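Local coordinates for uncharacterized protein (Parabacteroides merdae ATCC 43184, PDB 4OPW) that is of unknown function but probably acts as a cell-surface adhesin with a beta-helical head GIN domain, at residues G199-K210 and G217-Q228. Residues are numbered along the deposited sequence; the frame is centred on the assembly and turned at random.
With EDO (1,2-ethanediol), chain D.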
# COMPACT_ATOMS: atom_id res chain seq x y z
N GLY A 199 3.51 -19.33 -2.96
CA GLY A 199 3.74 -18.18 -2.10
C GLY A 199 4.58 -18.45 -0.89
O GLY A 199 4.93 -19.60 -0.59
N SER A 200 4.89 -17.39 -0.19
CA SER A 200 5.75 -17.45 0.99
C SER A 200 5.28 -16.44 2.02
O SER A 200 5.17 -15.24 1.72
CB SER A 200 7.21 -17.18 0.58
OG SER A 200 8.05 -16.94 1.70
N ALA A 201 5.00 -16.93 3.23
CA ALA A 201 4.63 -16.03 4.32
C ALA A 201 5.60 -16.22 5.47
O ALA A 201 5.81 -17.34 5.91
CB ALA A 201 3.19 -16.27 4.78
N GLN A 202 6.21 -15.12 5.94
CA GLN A 202 7.12 -15.07 7.10
C GLN A 202 6.39 -14.33 8.18
O GLN A 202 6.04 -13.17 7.98
CB GLN A 202 8.43 -14.38 6.73
CG GLN A 202 9.25 -15.15 5.70
CD GLN A 202 10.48 -14.39 5.28
OE1 GLN A 202 10.59 -13.17 5.49
NE2 GLN A 202 11.42 -15.07 4.67
N ILE A 203 6.05 -15.00 9.28
CA ILE A 203 5.17 -14.40 10.28
C ILE A 203 5.69 -14.61 11.70
O ILE A 203 6.59 -15.45 11.91
CB ILE A 203 3.72 -14.96 10.10
CG1 ILE A 203 3.69 -16.50 10.27
CG2 ILE A 203 3.13 -14.50 8.76
CD1 ILE A 203 2.30 -17.14 10.17
N HIS A 204 5.17 -13.83 12.67
CA HIS A 204 5.64 -13.92 14.06
C HIS A 204 4.44 -14.00 15.04
O HIS A 204 4.16 -13.03 15.76
CB HIS A 204 6.60 -12.75 14.37
CG HIS A 204 7.16 -12.72 15.77
ND1 HIS A 204 7.28 -13.87 16.53
CD2 HIS A 204 7.64 -11.68 16.47
CE1 HIS A 204 7.78 -13.48 17.69
NE2 HIS A 204 8.03 -12.17 17.70
N PRO A 205 3.72 -15.14 15.05
CA PRO A 205 2.64 -15.33 16.06
C PRO A 205 3.26 -15.51 17.45
O PRO A 205 4.29 -16.16 17.55
CB PRO A 205 1.91 -16.60 15.59
CG PRO A 205 2.65 -17.09 14.39
CD PRO A 205 3.96 -16.39 14.31
N THR A 206 2.68 -14.91 18.50
CA THR A 206 3.27 -15.02 19.84
C THR A 206 2.38 -15.83 20.80
O THR A 206 2.76 -16.04 21.95
CB THR A 206 3.63 -13.66 20.42
OG1 THR A 206 2.44 -12.90 20.60
CG2 THR A 206 4.67 -12.91 19.58
N ASP A 207 1.22 -16.33 20.32
CA ASP A 207 0.38 -17.15 21.19
C ASP A 207 -0.26 -18.29 20.39
O ASP A 207 -0.08 -19.46 20.76
CB ASP A 207 -0.70 -16.32 21.90
CG ASP A 207 -1.56 -17.15 22.83
OD1 ASP A 207 -1.01 -17.78 23.76
OD2 ASP A 207 -2.78 -17.23 22.60
N ASN A 208 -1.00 -17.95 19.30
CA ASN A 208 -1.64 -18.98 18.50
C ASN A 208 -1.59 -18.66 17.02
O ASN A 208 -1.72 -17.50 16.62
CB ASN A 208 -3.09 -19.19 18.91
CG ASN A 208 -3.62 -20.54 18.49
OD1 ASN A 208 -3.29 -21.58 19.07
ND2 ASN A 208 -4.45 -20.55 17.47
N LEU A 209 -1.42 -19.72 16.23
CA LEU A 209 -1.38 -19.64 14.78
C LEU A 209 -2.31 -20.68 14.18
O LEU A 209 -2.18 -21.87 14.48
CB LEU A 209 0.05 -19.85 14.25
CG LEU A 209 0.19 -20.11 12.73
CD1 LEU A 209 -0.24 -18.89 11.90
CD2 LEU A 209 1.60 -20.61 12.35
N LYS A 210 -3.22 -20.23 13.31
CA LYS A 210 -4.09 -21.10 12.53
C LYS A 210 -3.58 -21.02 11.10
O LYS A 210 -3.62 -19.94 10.49
CB LYS A 210 -5.56 -20.70 12.68
CG LYS A 210 -6.12 -20.96 14.07
CD LYS A 210 -7.55 -20.58 14.13
CE LYS A 210 -8.13 -20.66 15.50
NZ LYS A 210 -9.59 -20.55 15.40
N GLY A 217 2.73 -23.37 -1.57
CA GLY A 217 3.07 -22.24 -0.70
C GLY A 217 3.60 -22.65 0.66
O GLY A 217 3.20 -23.68 1.20
N ASN A 218 4.51 -21.84 1.21
CA ASN A 218 5.12 -22.15 2.50
C ASN A 218 4.88 -21.07 3.54
O ASN A 218 4.95 -19.88 3.22
CB ASN A 218 6.63 -22.36 2.36
CG ASN A 218 6.96 -23.58 1.56
OD1 ASN A 218 6.66 -24.70 1.96
ND2 ASN A 218 7.52 -23.37 0.38
N ILE A 219 4.62 -21.51 4.77
CA ILE A 219 4.46 -20.63 5.91
C ILE A 219 5.66 -20.87 6.83
O ILE A 219 5.92 -22.01 7.23
CB ILE A 219 3.11 -20.84 6.64
CG1 ILE A 219 1.92 -20.49 5.72
CG2 ILE A 219 3.08 -20.06 7.98
CD1 ILE A 219 0.53 -20.90 6.28
N ARG A 220 6.40 -19.80 7.14
CA ARG A 220 7.53 -19.90 8.05
C ARG A 220 7.25 -18.97 9.21
O ARG A 220 6.89 -17.82 8.99
CB ARG A 220 8.87 -19.60 7.34
CG ARG A 220 9.27 -20.63 6.27
CD ARG A 220 9.52 -22.02 6.85
NE ARG A 220 9.83 -23.01 5.81
CZ ARG A 220 8.94 -23.81 5.23
NH1 ARG A 220 7.65 -23.73 5.55
NH2 ARG A 220 9.32 -24.69 4.31
N TYR A 221 7.31 -19.48 10.45
CA TYR A 221 6.97 -18.64 11.58
C TYR A 221 8.04 -18.62 12.66
O TYR A 221 8.80 -19.57 12.83
CB TYR A 221 5.62 -19.10 12.20
CG TYR A 221 5.67 -20.46 12.86
CD1 TYR A 221 5.37 -21.62 12.14
CD2 TYR A 221 5.98 -20.59 14.21
CE1 TYR A 221 5.40 -22.87 12.74
CE2 TYR A 221 6.02 -21.84 14.82
CZ TYR A 221 5.72 -22.98 14.08
OH TYR A 221 5.76 -24.21 14.70
N LYS A 222 8.07 -17.52 13.42
CA LYS A 222 8.92 -17.40 14.60
C LYS A 222 8.00 -17.41 15.79
O LYS A 222 6.99 -16.70 15.78
CB LYS A 222 9.81 -16.15 14.56
CG LYS A 222 11.02 -16.38 13.65
CD LYS A 222 11.88 -15.15 13.45
CE LYS A 222 12.90 -15.43 12.37
NZ LYS A 222 13.82 -14.28 12.14
N GLY A 223 8.27 -18.27 16.75
CA GLY A 223 7.41 -18.34 17.92
C GLY A 223 8.09 -17.83 19.17
O GLY A 223 8.81 -16.82 19.11
N PRO A 224 7.91 -18.51 20.32
CA PRO A 224 7.07 -19.72 20.52
C PRO A 224 5.58 -19.44 20.30
O PRO A 224 5.08 -18.37 20.66
CB PRO A 224 7.30 -20.08 22.00
CG PRO A 224 8.56 -19.34 22.41
CD PRO A 224 8.57 -18.09 21.58
N THR A 225 4.86 -20.40 19.71
CA THR A 225 3.40 -20.28 19.46
C THR A 225 2.78 -21.65 19.29
O THR A 225 3.45 -22.55 18.77
CB THR A 225 3.11 -19.41 18.19
OG1 THR A 225 1.69 -19.31 17.97
CG2 THR A 225 3.77 -19.94 16.94
N ALA A 226 1.51 -21.80 19.70
CA ALA A 226 0.74 -23.01 19.45
C ALA A 226 0.33 -22.97 17.98
O ALA A 226 0.12 -21.88 17.43
CB ALA A 226 -0.47 -23.08 20.36
N VAL A 227 0.30 -24.13 17.32
CA VAL A 227 -0.03 -24.15 15.89
C VAL A 227 -1.10 -25.21 15.60
O VAL A 227 -0.95 -26.36 16.00
CB VAL A 227 1.25 -24.40 15.01
CG1 VAL A 227 0.91 -24.43 13.52
CG2 VAL A 227 2.34 -23.36 15.27
N GLN A 228 -2.17 -24.81 14.88
CA GLN A 228 -3.19 -25.70 14.33
C GLN A 228 -3.10 -25.54 12.82
O GLN A 228 -3.19 -24.40 12.33
CB GLN A 228 -4.60 -25.42 14.86
CG GLN A 228 -4.75 -25.55 16.38
CD GLN A 228 -4.45 -24.23 17.06
OE1 GLN A 228 -4.97 -23.17 16.68
NE2 GLN A 228 -3.59 -24.27 18.07
C1 EDO D . 5.14 -10.26 22.30
O1 EDO D . 6.16 -9.92 21.37
C2 EDO D . 3.83 -9.55 21.94
O2 EDO D . 3.06 -10.35 21.05
O HOH W 1 7.72 -20.60 -0.79
O HOH W 2 8.21 -18.77 3.75
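The imidazole of H204 meets K222 O with its edge: ND1 donates to that carbonyl at 2.9 Å, nearly in the ring plane, although the nitrogen sits well above the plane of the carbonyl and not on a lone pair. T206 CG2 covers one face of the ring, toward its rim. With CG anti to the backbone N (chi1 180°), the ring of H204 swings across to the neighbouring segment, where its edge also lies near G223 O. The Y221 ring is approached obliquely by L209 CD2, 3.9 Å from Y221 CD1, while Y221 CB rests on I203 CG1 and P205 CD. The amides of N208 and Q228 form a pair of flat groups, nearly coplanar, 15° apart, and exchange two hydrogen bonds: N208 ND2 to Q228 OE1 at 2.8 Å and Q228 NE2 to N208 OD1 at 2.9 Å, each on an in-plane lone pair. The bend of Q228 at chi2 (89°) turns its amide back to this partner.

Around these groups, strands 200-205 and 218-221 pair in parallel, as do 208-210 and 226-228 beyond the corner, in keeping with successive coils of a right-handed beta-helix related to pectate lyase. A201, I203, I219, L209 and V227 point to the inside; I203 CD1 packs on I219 CG2 (3.7 Å) and meets L209, which comes from the other wall and also touches V191. Just past the corner, A226 O accepts from L209 N and T225 OG1 on opposite faces of its plane.

In this conformer of N208, one N-H and the carbonyl of each amide are used, which would hold the two amides flat to each other on the outer face of the coil; a second N208 conformer makes that hold doubtful. The H204 bond ties the irregular turn to the preceding coil where the regular backbone pairing is interrupted.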